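Local coordinates for uncharacterized conserved protein (Methanopyrus kandleri AV19, PDB 2QYA), which is of unknown function, belongs to the DUF424 family and packs as a two-fold symmetric pair of chains in the crystal, at the interface of chains A and B. Coordinates in Å, arbitrary orientation; residue numbers count along the deposited sequence, not the author numbering. Chains: chain A/B, Uncharacterized conserved protein.

The interface of chains A and B. Residues chain A 9, 11, 18, 20, 43-44; chain B 12-14.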
loop_
_atom_site.group_PDB
_atom_site.type_symbol
_atom_site.label_atom_id
_atom_site.label_comp_id
_atom_site.label_asym_id
_atom_site.label_seq_id
_atom_site.Cartn_x
_atom_site.Cartn_y
_atom_site.Cartn_z
ATOM N N ASN A 9 11.180 3.866 -3.476
ATOM C CA ASN A 9 9.982 4.313 -4.130
ATOM C C ASN A 9 8.946 4.448 -3.031
ATOM O O ASN A 9 8.565 3.439 -2.431
ATOM C CB ASN A 9 9.598 3.294 -5.202
ATOM C CG ASN A 9 8.351 3.705 -6.022
ATOM O OD1 ASN A 9 7.869 4.841 -5.938
ATOM N ND2 ASN A 9 7.826 2.752 -6.808
ATOM N N HIS A 11 5.132 6.049 -2.184
ATOM C CA HIS A 11 3.866 6.585 -2.659
ATOM C C HIS A 11 2.775 6.444 -1.586
ATOM O O HIS A 11 2.640 5.393 -0.962
ATOM C CB HIS A 11 3.429 5.866 -3.928
ATOM C CG HIS A 11 2.430 6.636 -4.718
ATOM N ND1 HIS A 11 2.777 7.725 -5.489
ATOM C CD2 HIS A 11 1.087 6.523 -4.809
ATOM C CE1 HIS A 11 1.692 8.235 -6.044
ATOM N NE2 HIS A 11 0.651 7.528 -5.643
ATOM N N VAL A 18 3.212 3.336 0.991
ATOM C CA VAL A 18 4.090 2.260 0.644
ATOM C C VAL A 18 5.516 2.780 0.446
ATOM O O VAL A 18 5.773 3.692 -0.381
ATOM C CB VAL A 18 3.625 1.480 -0.618
ATOM C CG1 VAL A 18 4.378 0.144 -0.721
ATOM C CG2 VAL A 18 2.121 1.156 -0.547
ATOM N N ALA A 20 8.797 1.191 -0.819
ATOM C CA ALA A 20 9.379 0.046 -1.502
ATOM C C ALA A 20 10.882 0.254 -1.764
ATOM O O ALA A 20 11.309 1.303 -2.244
ATOM C CB ALA A 20 8.640 -0.264 -2.805
ATOM N N PRO A 43 7.722 -0.371 -13.667
ATOM C CA PRO A 43 6.632 0.394 -13.044
ATOM C C PRO A 43 6.536 0.172 -11.514
ATOM O O PRO A 43 6.486 1.144 -10.779
ATOM C CB PRO A 43 5.385 -0.093 -13.790
ATOM C CG PRO A 43 5.779 -1.407 -14.376
ATOM C CD PRO A 43 7.226 -1.282 -14.710
ATOM N N PHE A 44 6.582 -1.081 -11.058
ATOM C CA PHE A 44 6.480 -1.414 -9.627
ATOM C C PHE A 44 7.743 -1.133 -8.830
ATOM O O PHE A 44 7.690 -0.627 -7.702
ATOM C CB PHE A 44 6.112 -2.881 -9.454
ATOM C CG PHE A 44 4.654 -3.143 -9.549
ATOM C CD1 PHE A 44 3.853 -3.084 -8.418
ATOM C CD2 PHE A 44 4.069 -3.447 -10.774
ATOM C CE1 PHE A 44 2.491 -3.329 -8.500
ATOM C CE2 PHE A 44 2.695 -3.691 -10.874
ATOM C CZ PHE A 44 1.903 -3.634 -9.733
ATOM N N GLY B 12 0.583 0.887 -8.153
ATOM C CA GLY B 12 1.405 -0.245 -7.811
ATOM C C GLY B 12 2.749 0.297 -7.364
ATOM O O GLY B 12 3.360 1.090 -8.085
ATOM N N THR B 13 3.187 -0.111 -6.170
ATOM C CA THR B 13 4.497 0.249 -5.610
ATOM C C THR B 13 5.142 -1.036 -5.006
ATOM O O THR B 13 4.689 -1.525 -3.951
ATOM C CB THR B 13 4.361 1.319 -4.499
ATOM O OG1 THR B 13 3.411 2.336 -4.873
ATOM C CG2 THR B 13 5.694 1.966 -4.171
ATOM N N GLY B 14 6.192 -1.560 -5.656
ATOM C CA GLY B 14 6.881 -2.783 -5.216
ATOM C C GLY B 14 6.016 -4.030 -5.251
ATOM O O GLY B 14 5.574 -4.453 -6.313
HETATM O O HOH W 1 5.706 2.519 -8.951
#
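B:Gly14, in the turn linking strands 6-13 and 16-23, a beta-hairpin of this DUF424-family protein, donates its backbone N to A:Phe44 O at 2.7 Å, a hydrogen bond across a two-fold symmetric interface between the two chains; whether this dimer forms in solution the structure alone does not show. The bond is fairly straight, 156° at the hydrogen, but the donor stands above the carbonyl plane, 41° out of it.

A second polar link runs through water 1. The amide ND2 of A:Asn9 lies 3.0 Å from the water, which in turn lies 2.9 Å from B:Gly12 O. A:Pro43 O also lies near this water, but at 2.4 Å the separation is unusually short and its geometry doubtful. A:Phe44 O, which accepts the B:Gly14 N-H, also takes a weak hydrogen bond from ND2 within chain A.

Apolar packing centres on B:Thr13, whose methyl CG2 lies over the face of the A:Asn9 amide, 3.5 Å from ND2, the two side chains crossing at an angle. With OG1 beside the backbone N (chi1 -42°), CG2 is anti to that N and reaches A:Asn9 and A:Ala20 CB, while OG1 faces A:His11 CB. The A:Val18 and B:Thr13 side chains run past each other in opposite directions, CB to CB 4.0 Å; A:Val18 CG1 also lies 3.6 Å from the B:Thr13 carbonyl O. On the far side of the B:Gly12-B:Gly14 backbone, B:Gly12 CA sits above the plane of the A:Phe44 ring at its rim, 3.3 Å from CE1, and B:Gly14 N lies in plane at the ring edge.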